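Endoglucanase (Thermotoga maritima, PDB 1VHO) is probably a metal-dependent aminopeptidase of the M42 peptidase family, expected to hold two divalent cations per subunit, despite its name. Local coordinates at residues K244-L250 with S272-V278; V254-V259 with R297-I301; I265-V271 with R325-V330. The contacts are given in a common frame with arbitrary orientation. Residues are numbered along the deposited sequence.

How the interactions relate
Interactions 1, 2 and 3 all gather around helix 256-268. Interaction 1 pairs the two strands that flank it in sequence, interaction 2 fastens the start of the helix to strand 297-304, and interaction 3 sets its end against helix 317-333. Interaction 1 is partly buried, at the edge of the mixed sheet, and relies on backbone hydrogen bonds. The other two are buried: interaction 2 combines one backbone bond with leucine and valine packing, while interaction 3 is mostly aliphatic, with a polar margin of arginine, histidine and sulfate. Gly249 N to Leu300 O, 2.9 Å, ties interactions 1 and 2 within the sheet; Leu273 packing on Ala266 and Leu326 joins interactions 1 and 3.

Interaction 1: K244-L250 with S272-V278; sequences KGPVIGL and SLQEEAV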
ATOM      1  N   LYS A 244       0.662  19.001  -3.493  1.00 17.65           N
ATOM      2  CA  LYS A 244       0.652  20.027  -2.449  1.00 20.20           C
ATOM      3  C   LYS A 244       1.112  19.467  -1.110  1.00 18.94           C
ATOM      4  O   LYS A 244       0.951  20.128  -0.063  1.00 18.91           O
ATOM      5  CB  LYS A 244      -0.701  20.719  -2.264  1.00 21.95           C
ATOM      6  CG  LYS A 244      -1.191  21.508  -3.446  1.00 29.75           C
ATOM      7  CD  LYS A 244      -0.474  22.787  -3.722  1.00 40.09           C
ATOM      8  CE  LYS A 244      -1.304  23.680  -4.663  1.00 44.60           C
ATOM      9  NZ  LYS A 244      -2.746  23.679  -4.257  1.00 48.65           N
ATOM     10  N   GLY A 245       1.659  18.233  -1.098  1.00 17.15           N
ATOM     11  CA  GLY A 245       2.193  17.657   0.132  1.00 16.27           C
ATOM     12  C   GLY A 245       1.384  16.580   0.812  1.00 17.80           C
ATOM     13  O   GLY A 245       0.190  16.322   0.529  1.00 17.77           O
ATOM     14  N   PRO A 246       2.007  15.897   1.782  1.00 17.95           N
ATOM     15  CA  PRO A 246       1.387  14.865   2.563  1.00 17.32           C
ATOM     16  C   PRO A 246       0.257  15.487   3.404  1.00 17.22           C
ATOM     17  O   PRO A 246       0.264  16.703   3.685  1.00 15.79           O
ATOM     18  CB  PRO A 246       2.465  14.255   3.415  1.00 19.49           C
ATOM     19  CG  PRO A 246       3.555  15.273   3.456  1.00 19.00           C
ATOM     20  CD  PRO A 246       3.431  16.105   2.206  1.00 18.60           C
ATOM     21  N   VAL A 247      -0.719  14.647   3.664  1.00 15.88           N
ATOM     22  CA  VAL A 247      -1.939  15.084   4.333  1.00 17.09           C
ATOM     23  C   VAL A 247      -2.026  14.620   5.771  1.00 16.49           C
ATOM     24  O   VAL A 247      -2.079  13.430   6.118  1.00 16.36           O
ATOM     25  CB  VAL A 247      -3.173  14.534   3.577  1.00 16.39           C
ATOM     26  CG1 VAL A 247      -4.455  15.153   4.167  1.00 15.97           C
ATOM     27  CG2 VAL A 247      -3.082  14.811   2.079  1.00 15.43           C
ATOM     28  N   ILE A 248      -2.005  15.627   6.674  1.00 14.79           N
ATOM     29  CA  ILE A 248      -2.055  15.313   8.089  1.00 15.08           C
ATOM     30  C   ILE A 248      -3.486  14.983   8.508  1.00 17.34           C
ATOM     31  O   ILE A 248      -4.343  15.861   8.291  1.00 17.20           O
ATOM     32  CB  ILE A 248      -1.628  16.595   8.901  1.00 19.04           C
ATOM     33  CG1 ILE A 248      -0.191  16.975   8.505  1.00 21.40           C
ATOM     34  CG2 ILE A 248      -1.786  16.312  10.383  1.00 21.84           C
ATOM     35  CD1 ILE A 248       0.786  15.810   8.729  1.00 21.42           C
ATOM     36  N   GLY A 249      -3.719  13.827   9.074  1.00 15.74           N
ATOM     37  CA  GLY A 249      -5.030  13.429   9.592  1.00 17.20           C
ATOM     38  C   GLY A 249      -5.247  14.150  10.931  1.00 19.22           C
ATOM     39  O   GLY A 249      -4.383  14.178  11.813  1.00 17.95           O
ATOM     40  N   LEU A 250      -6.468  14.695  11.114  1.00 18.97           N
ATOM     41  CA  LEU A 250      -6.731  15.407  12.378  1.00 21.89           C
ATOM     42  C   LEU A 250      -7.939  14.817  13.094  1.00 24.57           C
ATOM     43  O   LEU A 250      -8.657  15.541  13.807  1.00 23.66           O
ATOM     44  CB  LEU A 250      -6.982  16.895  12.047  1.00 19.63           C
ATOM     45  CG  LEU A 250      -5.768  17.638  11.497  1.00 22.29           C
ATOM     46  CD1 LEU A 250      -6.138  18.985  10.896  1.00 24.19           C
ATOM     47  CD2 LEU A 250      -4.708  17.796  12.592  1.00 22.37           C
ATOM     48  N   SER A 272       5.818  21.352   2.781  1.00 17.69           N
ATOM     49  CA  SER A 272       4.442  21.793   2.537  1.00 20.41           C
ATOM     50  C   SER A 272       3.493  20.680   2.952  1.00 19.21           C
ATOM     51  O   SER A 272       3.741  19.513   2.569  1.00 18.98           O
ATOM     52  CB  SER A 272       4.242  22.159   1.066  1.00 24.48           C
ATOM     53  OG  SER A 272       5.028  23.342   0.794  1.00 31.63           O
ATOM     54  N   LEU A 273       2.422  20.987   3.621  1.00 18.52           N
ATOM     55  CA  LEU A 273       1.498  19.946   4.096  1.00 17.94           C
ATOM     56  C   LEU A 273       0.059  20.300   3.741  1.00 19.85           C
ATOM     57  O   LEU A 273      -0.250  21.468   3.470  1.00 18.99           O
ATOM     58  CB  LEU A 273       1.550  19.888   5.639  1.00 17.08           C
ATOM     59  CG  LEU A 273       2.862  19.416   6.309  1.00 18.55           C
ATOM     60  CD1 LEU A 273       2.748  19.514   7.820  1.00 19.00           C
ATOM     61  CD2 LEU A 273       3.198  17.975   5.901  1.00 22.01           C
ATOM     62  N   GLN A 274      -0.794  19.278   3.779  1.00 18.91           N
ATOM     63  CA  GLN A 274      -2.230  19.515   3.569  1.00 19.02           C
ATOM     64  C   GLN A 274      -2.887  18.894   4.793  1.00 18.92           C
ATOM     65  O   GLN A 274      -2.144  18.303   5.599  1.00 17.18           O
ATOM     66  CB  GLN A 274      -2.704  18.805   2.288  1.00 19.38           C
ATOM     67  CG  GLN A 274      -2.131  19.425   1.034  1.00 20.53           C
ATOM     68  CD  GLN A 274      -2.593  18.791  -0.246  1.00 20.95           C
ATOM     69  OE1 GLN A 274      -3.555  19.281  -0.825  1.00 21.45           O
ATOM     70  NE2 GLN A 274      -1.922  17.734  -0.762  1.00 13.78           N
ATOM     71  N   GLU A 275      -4.210  19.023   4.993  1.00 18.02           N
ATOM     72  CA  GLU A 275      -4.772  18.383   6.156  1.00 18.62           C
ATOM     73  C   GLU A 275      -6.193  17.898   5.850  1.00 19.20           C
ATOM     74  O   GLU A 275      -6.773  18.271   4.844  1.00 20.02           O
ATOM     75  CB  GLU A 275      -4.731  19.282   7.379  1.00 23.02           C
ATOM     76  CG  GLU A 275      -5.803  20.334   7.437  1.00 33.26           C
ATOM     77  CD  GLU A 275      -5.751  21.366   6.350  1.00 37.41           C
ATOM     78  OE1 GLU A 275      -6.694  21.416   5.540  1.00 40.98           O
ATOM     79  OE2 GLU A 275      -4.780  22.150   6.296  1.00 44.02           O
ATOM     80  N   GLU A 276      -6.692  17.021   6.696  1.00 19.32           N
ATOM     81  CA  GLU A 276      -8.064  16.514   6.508  1.00 21.32           C
ATOM     82  C   GLU A 276      -8.650  16.287   7.889  1.00 21.94           C
ATOM     83  O   GLU A 276      -7.934  15.924   8.825  1.00 21.75           O
ATOM     84  CB  GLU A 276      -8.054  15.275   5.621  1.00 22.13           C
ATOM     85  CG  GLU A 276      -7.396  14.046   6.235  1.00 21.98           C
ATOM     86  CD  GLU A 276      -7.246  12.918   5.199  1.00 25.32           C
ATOM     87  OE1 GLU A 276      -7.945  12.921   4.159  1.00 27.31           O
ATOM     88  OE2 GLU A 276      -6.383  12.060   5.390  1.00 28.13           O
ATOM     89  N   ALA A 277      -9.945  16.527   8.073  1.00 23.84           N
ATOM     90  CA  ALA A 277     -10.588  16.408   9.367  1.00 25.04           C
ATOM     91  C   ALA A 277     -10.509  15.014   9.952  1.00 26.73           C
ATOM     92  O   ALA A 277     -10.391  14.892  11.155  1.00 26.59           O
ATOM     93  CB  ALA A 277     -12.074  16.816   9.283  1.00 24.58           C
ATOM     94  N   VAL A 278     -10.680  13.960   9.155  1.00 28.04           N
ATOM     95  CA  VAL A 278     -10.583  12.623   9.744  1.00 31.55           C
ATOM     96  C   VAL A 278      -9.507  11.834   8.995  1.00 33.02           C
ATOM     97  O   VAL A 278      -8.341  11.861   9.385  1.00 33.64           O
ATOM     98  CB  VAL A 278     -11.930  11.890   9.732  1.00 35.96           C
ATOM     99  CG1 VAL A 278     -11.801  10.459  10.242  1.00 35.77           C
ATOM    100  CG2 VAL A 278     -12.972  12.630  10.579  1.00 36.10           C
TER
HETATM  101  O   HOH W   1      -4.152  11.642   6.642  1.00 19.14           O
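Lys244 opens the pairing with its aliphatic base, CB lying 3.4 Å from Gln274 CD, while its ammonium forms a salt bridge with Glu241. Gly245 has a positive phi of 105°, and a CB here would run into Ser272 O, so glycine suits its place. Its O accepts from Gln274 NE2 (2.8 Å), a side-chain bond just before the backbone ladder; NE2 also donates to Glu241 O. Pro246, lacking an NH, supplies its O to Gln274 N (2.8 Å) and sets CG against Leu273 CD2 (3.7 Å). Val247 pairs with Gln274 and shares a face with it and Glu276. Water 1 donates to Val247 O (2.8 Å) and Glu276 OE2 (2.6 Å), and Glu276 OE1 bonds to Thr229. Ile248, level with Glu275, uses N to Gln274 O (2.9 Å) and O from Glu276 N (3.1 Å), the residues flanking Glu275, as parallel strands do; its side chain faces helix 256-268. Gly249 pairs with Glu276; a CB would point to the face of Val247 and come tight against Val278 O. Leu250 N closes the ladder on Glu276 O (3.0 Å). Two adjacent parallel strands joined through helix 256-268 form a beta-alpha-beta unit, at the edge of the mixed sheet.

Interaction 2: V254-V259 with R297-I301; sequences VDRNLV and RTSLI
Leu258 lays its side chain along the backbone of strand 297-304, with CD2 3.5 Å from Arg297 O and 3.9 Å from Thr298 C, and 4.2 Å from Ser299 CB. Its chi1 t, chi2 p rotamer also brings CD1 to 3.9 Å from Arg297 NH1, at the edge of the guanidinium. A branched aliphatic side chain suits this buried place, where it meets main-chain atoms of Arg297 to Ser299 as well as Ser299 CB. The strand is extended throughout, with phi between about -65° and -130° and psi from 123° to 147°. Val254 enters in an extended conformation (-72/152), its CA 5.1 Å from Ser299 CA and 3.4 Å from Thr298 O, and its CG1 4.3 Å from Leu300 CB. Asp255 N then donates to Thr298 O at 2.8 Å and 171°, the one hydrogen bond between the two segments. Asp255 is the N-cap of helix 256-268: with chi1 t its OD1 accepts from Leu258 N at 2.9 Å, and Val259 N bonds to Asp255 O at 3.0 Å as the first turn closes. Its other oxygen, OD2, rests 3.3 Å from Arg297 CG, against the aliphatic part of that side chain. The helix is thus anchored where it starts, over an inner strand of the mixed sheet that Ser299 and Leu300 bind to strands 222-229 and 247-249 respectively. Farther along, Val259, chi1 t, puts CG2 3.9 Å from Ser299 OG, a small side chain that lets the helix lie close. Leu300, buried, touches Asp227, a predicted zinc ligand.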
ATOM      1  N   VAL A 254      -6.180  10.512  16.519  1.00 27.73           N
ATOM      2  CA  VAL A 254      -4.798  10.974  16.593  1.00 26.46           C
ATOM      3  C   VAL A 254      -4.457  11.722  17.869  1.00 28.20           C
ATOM      4  O   VAL A 254      -5.326  12.335  18.497  1.00 26.60           O
ATOM      5  CB  VAL A 254      -4.393  11.832  15.389  1.00 26.76           C
ATOM      6  CG1 VAL A 254      -4.731  11.081  14.091  1.00 26.85           C
ATOM      7  CG2 VAL A 254      -5.062  13.193  15.400  1.00 26.06           C
ATOM      8  N   ASP A 255      -3.172  11.631  18.210  1.00 27.45           N
ATOM      9  CA  ASP A 255      -2.701  12.399  19.386  1.00 28.09           C
ATOM     10  C   ASP A 255      -2.395  13.793  18.832  1.00 28.14           C
ATOM     11  O   ASP A 255      -1.354  14.014  18.216  1.00 27.38           O
ATOM     12  CB  ASP A 255      -1.521  11.714  20.010  1.00 27.39           C
ATOM     13  CG  ASP A 255      -0.984  12.393  21.255  1.00 34.36           C
ATOM     14  OD1 ASP A 255      -0.535  13.557  21.183  1.00 33.18           O
ATOM     15  OD2 ASP A 255      -0.971  11.743  22.315  1.00 36.67           O
ATOM     16  N   ARG A 256      -3.291  14.771  19.085  1.00 26.54           N
ATOM     17  CA  ARG A 256      -3.094  16.105  18.500  1.00 25.81           C
ATOM     18  C   ARG A 256      -1.818  16.794  18.913  1.00 25.03           C
ATOM     19  O   ARG A 256      -1.301  17.612  18.140  1.00 22.03           O
ATOM     20  CB  ARG A 256      -4.339  16.980  18.753  1.00 25.69           C
ATOM     21  CG  ARG A 256      -4.291  18.311  18.017  1.00 26.92           C
ATOM     22  CD  ARG A 256      -4.493  18.169  16.520  1.00 25.09           C
ATOM     23  NE  ARG A 256      -4.305  19.426  15.814  1.00 26.08           N
ATOM     24  CZ  ARG A 256      -3.220  20.112  15.575  1.00 29.01           C
ATOM     25  NH1 ARG A 256      -2.018  19.691  15.998  1.00 27.64           N
ATOM     26  NH2 ARG A 256      -3.284  21.251  14.875  1.00 27.89           N
ATOM     27  N   ASN A 257      -1.278  16.508  20.090  1.00 23.90           N
ATOM     28  CA  ASN A 257      -0.024  17.142  20.524  1.00 26.35           C
ATOM     29  C   ASN A 257       1.144  16.569  19.731  1.00 24.62           C
ATOM     30  O   ASN A 257       2.065  17.281  19.360  1.00 24.96           O
ATOM     31  CB  ASN A 257       0.221  16.902  22.018  1.00 33.96           C
ATOM     32  CG  ASN A 257       1.523  17.516  22.490  1.00 44.22           C
ATOM     33  OD1 ASN A 257       2.329  16.877  23.183  1.00 50.16           O
ATOM     34  ND2 ASN A 257       1.787  18.764  22.107  1.00 49.08           N
ATOM     35  N   LEU A 258       1.162  15.262  19.531  1.00 23.39           N
ATOM     36  CA  LEU A 258       2.240  14.646  18.698  1.00 22.74           C
ATOM     37  C   LEU A 258       2.139  15.223  17.293  1.00 20.43           C
ATOM     38  O   LEU A 258       3.101  15.678  16.665  1.00 19.77           O
ATOM     39  CB  LEU A 258       2.012  13.129  18.642  1.00 24.35           C
ATOM     40  CG  LEU A 258       2.839  12.359  17.582  1.00 24.10           C
ATOM     41  CD1 LEU A 258       4.318  12.543  17.853  1.00 25.93           C
ATOM     42  CD2 LEU A 258       2.467  10.879  17.546  1.00 21.83           C
ATOM     43  N   VAL A 259       0.878  15.356  16.822  1.00 19.51           N
ATOM     44  CA  VAL A 259       0.658  15.930  15.495  1.00 20.50           C
ATOM     45  C   VAL A 259       1.207  17.347  15.435  1.00 20.71           C
ATOM     46  O   VAL A 259       1.896  17.729  14.487  1.00 20.59           O
ATOM     47  CB  VAL A 259      -0.829  15.844  15.133  1.00 20.62           C
ATOM     48  CG1 VAL A 259      -1.167  16.613  13.854  1.00 20.65           C
ATOM     49  CG2 VAL A 259      -1.232  14.361  14.964  1.00 19.47           C
ATOM     50  N   ARG A 297       1.026   6.937  21.343  1.00 29.18           N
ATOM     51  CA  ARG A 297       0.612   8.220  20.740  1.00 29.56           C
ATOM     52  C   ARG A 297       0.723   8.029  19.205  1.00 27.93           C
ATOM     53  O   ARG A 297       1.828   7.711  18.777  1.00 24.96           O
ATOM     54  CB  ARG A 297       1.479   9.352  21.223  1.00 32.58           C
ATOM     55  CG  ARG A 297       1.395   9.495  22.768  1.00 43.13           C
ATOM     56  CD  ARG A 297       2.183  10.715  23.237  1.00 45.83           C
ATOM     57  NE  ARG A 297       3.573  10.398  23.487  1.00 51.60           N
ATOM     58  CZ  ARG A 297       4.570  10.465  22.624  1.00 54.93           C
ATOM     59  NH1 ARG A 297       4.331  10.868  21.384  1.00 58.32           N
ATOM     60  NH2 ARG A 297       5.796  10.124  23.002  1.00 57.01           N
ATOM     61  N   THR A 298      -0.370   8.257  18.494  1.00 26.94           N
ATOM     62  CA  THR A 298      -0.372   8.008  17.060  1.00 25.73           C
ATOM     63  C   THR A 298      -0.785   9.163  16.173  1.00 24.64           C
ATOM     64  O   THR A 298      -1.562  10.059  16.503  1.00 23.25           O
ATOM     65  CB  THR A 298      -1.287   6.796  16.755  1.00 28.43           C
ATOM     66  OG1 THR A 298      -0.965   5.678  17.608  1.00 30.31           O
ATOM     67  CG2 THR A 298      -1.072   6.286  15.329  1.00 30.35           C
ATOM     68  N   SER A 299      -0.158   9.189  14.989  1.00 21.00           N
ATOM     69  CA  SER A 299      -0.441  10.174  13.970  1.00 17.80           C
ATOM     70  C   SER A 299      -0.785   9.435  12.663  1.00 20.02           C
ATOM     71  O   SER A 299      -0.174   8.388  12.408  1.00 20.14           O
ATOM     72  CB  SER A 299       0.774  11.084  13.732  1.00 16.92           C
ATOM     73  OG  SER A 299       0.523  11.893  12.573  1.00 18.47           O
ATOM     74  N   LEU A 300      -1.713   9.949  11.881  1.00 19.53           N
ATOM     75  CA  LEU A 300      -2.072   9.397  10.584  1.00 19.47           C
ATOM     76  C   LEU A 300      -1.638  10.409   9.521  1.00 18.93           C
ATOM     77  O   LEU A 300      -1.955  11.595   9.616  1.00 16.94           O
ATOM     78  CB  LEU A 300      -3.573   9.183  10.434  1.00 18.96           C
ATOM     79  CG  LEU A 300      -4.023   8.683   9.022  1.00 22.60           C
ATOM     80  CD1 LEU A 300      -3.667   7.192   8.959  1.00 21.29           C
ATOM     81  CD2 LEU A 300      -5.516   8.912   8.917  1.00 26.51           C
ATOM     82  N   ILE A 301      -0.800   9.993   8.571  1.00 17.14           N
ATOM     83  CA  ILE A 301      -0.342  10.891   7.512  1.00 15.00           C
ATOM     84  C   ILE A 301      -0.573  10.165   6.177  1.00 16.66           C
ATOM     85  O   ILE A 301      -0.134   9.018   6.048  1.00 16.39           O
ATOM     86  CB  ILE A 301       1.101  11.364   7.648  1.00 17.27           C
ATOM     87  CG1 ILE A 301       1.354  11.988   9.040  1.00 17.43           C
ATOM     88  CG2 ILE A 301       1.428  12.428   6.593  1.00 12.85           C
ATOM     89  CD1 ILE A 301       2.765  12.319   9.360  1.00 17.74           C
TER

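Interaction 3: I265-V271 with R325-V330; sequences IAKKHNV and RLLSLV. With SO4 (sulfate ion), chain D.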
ATOM      1  N   ILE A 265       7.911  20.606  12.934  1.00 20.33           N
ATOM      2  CA  ILE A 265       9.148  20.168  12.222  1.00 20.09           C
ATOM      3  C   ILE A 265       8.978  20.467  10.756  1.00 18.80           C
ATOM      4  O   ILE A 265       9.851  20.965  10.052  1.00 18.42           O
ATOM      5  CB  ILE A 265       9.373  18.672  12.481  1.00 18.76           C
ATOM      6  CG1 ILE A 265       9.886  18.530  13.926  1.00 21.11           C
ATOM      7  CG2 ILE A 265      10.436  18.099  11.505  1.00 18.18           C
ATOM      8  CD1 ILE A 265       9.778  17.173  14.539  1.00 19.91           C
ATOM      9  N   ALA A 266       7.749  20.182  10.222  1.00 18.62           N
ATOM     10  CA  ALA A 266       7.554  20.481   8.790  1.00 19.85           C
ATOM     11  C   ALA A 266       7.752  21.956   8.509  1.00 21.27           C
ATOM     12  O   ALA A 266       8.282  22.391   7.474  1.00 20.59           O
ATOM     13  CB  ALA A 266       6.146  20.033   8.362  1.00 16.15           C
ATOM     14  N   LYS A 267       7.211  22.771   9.436  1.00 22.12           N
ATOM     15  CA  LYS A 267       7.337  24.237   9.247  1.00 23.10           C
ATOM     16  C   LYS A 267       8.796  24.678   9.235  1.00 23.51           C
ATOM     17  O   LYS A 267       9.269  25.402   8.331  1.00 23.26           O
ATOM     18  CB  LYS A 267       6.599  24.900  10.424  1.00 25.20           C
ATOM     19  CG  LYS A 267       6.485  26.408  10.245  1.00 29.87           C
ATOM     20  CD  LYS A 267       6.083  27.083  11.565  1.00 34.68           C
ATOM     21  CE  LYS A 267       6.039  28.602  11.282  1.00 40.26           C
ATOM     22  NZ  LYS A 267       5.459  29.331  12.442  1.00 44.56           N
ATOM     23  N   LYS A 268       9.572  24.183  10.176  1.00 23.42           N
ATOM     24  CA  LYS A 268      11.010  24.557  10.249  1.00 25.48           C
ATOM     25  C   LYS A 268      11.769  24.107   9.020  1.00 26.59           C
ATOM     26  O   LYS A 268      12.653  24.790   8.525  1.00 25.84           O
ATOM     27  CB  LYS A 268      11.644  23.984  11.512  1.00 27.61           C
ATOM     28  CG  LYS A 268      13.170  24.077  11.558  1.00 33.66           C
ATOM     29  CD  LYS A 268      13.703  23.498  12.875  1.00 34.64           C
ATOM     30  CE  LYS A 268      15.225  23.480  12.859  1.00 39.09           C
ATOM     31  NZ  LYS A 268      15.812  22.446  13.768  1.00 38.62           N
ATOM     32  N   HIS A 269      11.427  22.925   8.469  1.00 25.22           N
ATOM     33  CA  HIS A 269      12.092  22.415   7.292  1.00 23.30           C
ATOM     34  C   HIS A 269      11.400  22.657   5.982  1.00 22.91           C
ATOM     35  O   HIS A 269      11.787  22.042   4.991  1.00 21.75           O
ATOM     36  CB  HIS A 269      12.386  20.902   7.498  1.00 21.11           C
ATOM     37  CG  HIS A 269      13.381  20.773   8.622  1.00 22.08           C
ATOM     38  ND1 HIS A 269      14.746  20.835   8.347  1.00 20.74           N
ATOM     39  CD2 HIS A 269      13.249  20.637   9.962  1.00 20.36           C
ATOM     40  CE1 HIS A 269      15.401  20.731   9.493  1.00 20.30           C
ATOM     41  NE2 HIS A 269      14.526  20.617  10.469  1.00 23.58           N
ATOM     42  N   ASN A 270      10.436  23.574   5.893  1.00 22.39           N
ATOM     43  CA  ASN A 270       9.754  23.941   4.675  1.00 21.50           C
ATOM     44  C   ASN A 270       9.091  22.768   3.955  1.00 22.36           C
ATOM     45  O   ASN A 270       9.194  22.580   2.738  1.00 22.46           O
ATOM     46  CB  ASN A 270      10.761  24.693   3.770  1.00 25.29           C
ATOM     47  CG  ASN A 270      11.342  25.902   4.529  1.00 33.50           C
ATOM     48  OD1 ASN A 270      10.619  26.798   4.943  1.00 32.96           O
ATOM     49  ND2 ASN A 270      12.650  25.936   4.759  1.00 33.93           N
ATOM     50  N   VAL A 271       8.479  21.880   4.746  1.00 22.48           N
ATOM     51  CA  VAL A 271       7.759  20.751   4.166  1.00 20.44           C
ATOM     52  C   VAL A 271       6.283  21.229   4.017  1.00 19.90           C
ATOM     53  O   VAL A 271       5.694  21.451   5.056  1.00 20.65           O
ATOM     54  CB  VAL A 271       7.784  19.473   4.996  1.00 18.87           C
ATOM     55  CG1 VAL A 271       6.973  18.391   4.230  1.00 18.10           C
ATOM     56  CG2 VAL A 271       9.205  18.896   5.168  1.00 18.46           C
ATOM     57  N   ARG A 325      11.011  12.725   3.707  1.00 17.34           N
ATOM     58  CA  ARG A 325      11.932  13.739   4.261  1.00 18.97           C
ATOM     59  C   ARG A 325      11.431  14.173   5.623  1.00 17.98           C
ATOM     60  O   ARG A 325      12.172  14.241   6.612  1.00 16.82           O
ATOM     61  CB  ARG A 325      12.050  14.950   3.285  1.00 19.28           C
ATOM     62  CG  ARG A 325      13.093  15.988   3.756  1.00 21.46           C
ATOM     63  CD  ARG A 325      13.444  16.959   2.637  1.00 24.44           C
ATOM     64  NE  ARG A 325      12.423  17.984   2.378  1.00 22.32           N
ATOM     65  CZ  ARG A 325      12.353  19.140   3.040  1.00 24.53           C
ATOM     66  NH1 ARG A 325      13.224  19.460   4.015  1.00 19.12           N
ATOM     67  NH2 ARG A 325      11.395  20.001   2.737  1.00 19.57           N
ATOM     68  N   LEU A 326      10.127  14.485   5.728  1.00 17.50           N
ATOM     69  CA  LEU A 326       9.556  14.863   7.019  1.00 17.06           C
ATOM     70  C   LEU A 326       9.703  13.770   8.042  1.00 17.34           C
ATOM     71  O   LEU A 326      10.055  14.046   9.210  1.00 16.95           O
ATOM     72  CB  LEU A 326       8.014  15.096   6.825  1.00 16.09           C
ATOM     73  CG  LEU A 326       7.264  15.415   8.120  1.00 21.80           C
ATOM     74  CD1 LEU A 326       7.898  16.630   8.820  1.00 20.22           C
ATOM     75  CD2 LEU A 326       5.779  15.717   7.809  1.00 18.40           C
ATOM     76  N   LEU A 327       9.419  12.496   7.702  1.00 16.16           N
ATOM     77  CA  LEU A 327       9.502  11.417   8.679  1.00 15.26           C
ATOM     78  C   LEU A 327      10.966  11.224   9.161  1.00 17.50           C
ATOM     79  O   LEU A 327      11.184  10.951  10.351  1.00 17.51           O
ATOM     80  CB  LEU A 327       9.010  10.040   8.183  1.00 16.84           C
ATOM     81  CG  LEU A 327       7.521   9.951   7.792  1.00 25.91           C
ATOM     82  CD1 LEU A 327       7.152   8.505   7.409  1.00 27.80           C
ATOM     83  CD2 LEU A 327       6.645  10.408   8.937  1.00 22.17           C
ATOM     84  N   SER A 328      11.910  11.366   8.253  1.00 17.94           N
ATOM     85  CA  SER A 328      13.332  11.270   8.648  1.00 20.83           C
ATOM     86  C   SER A 328      13.615  12.432   9.632  1.00 21.18           C
ATOM     87  O   SER A 328      14.314  12.211  10.636  1.00 23.44           O
ATOM     88  CB  SER A 328      14.272  11.273   7.473  1.00 19.48           C
ATOM     89  OG  SER A 328      14.375  12.515   6.757  1.00 22.70           O
ATOM     90  N   LEU A 329      13.117  13.623   9.407  1.00 20.63           N
ATOM     91  CA  LEU A 329      13.307  14.772  10.304  1.00 20.45           C
ATOM     92  C   LEU A 329      12.630  14.567  11.637  1.00 21.22           C
ATOM     93  O   LEU A 329      13.136  15.006  12.686  1.00 23.10           O
ATOM     94  CB  LEU A 329      12.894  16.078   9.618  1.00 22.48           C
ATOM     95  CG  LEU A 329      13.802  16.453   8.449  1.00 25.77           C
ATOM     96  CD1 LEU A 329      13.164  17.493   7.524  1.00 25.33           C
ATOM     97  CD2 LEU A 329      15.143  16.978   8.976  1.00 25.69           C
ATOM     98  N   VAL A 330      11.503  13.843  11.669  1.00 19.56           N
ATOM     99  CA  VAL A 330      10.824  13.544  12.932  1.00 19.82           C
ATOM    100  C   VAL A 330      11.751  12.675  13.760  1.00 19.94           C
ATOM    101  O   VAL A 330      11.968  12.889  14.960  1.00 20.50           O
ATOM    102  CB  VAL A 330       9.457  12.858  12.717  1.00 18.12           C
ATOM    103  CG1 VAL A 330       8.881  12.275  13.987  1.00 17.94           C
ATOM    104  CG2 VAL A 330       8.461  13.879  12.130  1.00 20.54           C
TER
HETATM  105  S   SO4 D 352      16.401  19.782   5.235  1.00 59.25           S
HETATM  106  O1  SO4 D 352      16.824  20.512   3.974  1.00 60.63           O
HETATM  107  O2  SO4 D 352      15.537  20.739   5.995  1.00 58.66           O
HETATM  108  O3  SO4 D 352      15.683  18.534   4.853  1.00 57.61           O
HETATM  109  O4  SO4 D 352      17.633  19.460   6.026  1.00 59.72           O
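Leu326, Ile265 and Leu329 give up most surface and form an aliphatic seam between two helices. Leu326 is set sideways on its helix, yet with chi1 t and chi2 p its CD1 lies 3.9 Å from Ala266 CB and 4.0 Å from Ile265 CG2; the small methyl of Ala266 allows the CA atoms of the helices to approach to 6.2 Å at Ala266 and Leu326. The CA-to-CB bond of Ile265 points toward the partner helix: its CG2 sits 3.7 Å from Leu329 CB, and its CD1 4.3 Å from Val330 CG2. Leu329 meets Ile265 with its CB and spends its end on His269, where CD2 stands over the ring face, 3.9 Å from the centroid and 12° off the normal, a CH-pi contact. Polar groups close the margin. The helix ends in a Schellman motif, with Val271 N bonded to Ala266 O (2.8 Å) and Asn270, the C-prime residue, at positive phi, which asparagine tolerates well. The carbonyl of His269 is taken up by Arg325: NH1 and NH2 each donate a hydrogen bond to His269 O (3.1 Å both), while NE is held in a salt bridge with Glu322, and Val271 CG2 covers one face of the guanidinium. A sulfate, probably from the crystallisation liquor, bridges His269 ND1 to its O2 (2.5 Å, very short) and Arg325 NH1 to its O3 (2.8 Å). Helix 317-333 thus stands between helix 256-268, with Leu273 against Ala266 and Leu326, and helix 171-187, while Leu327 and Val330 reach strands 222-229 and 61-67.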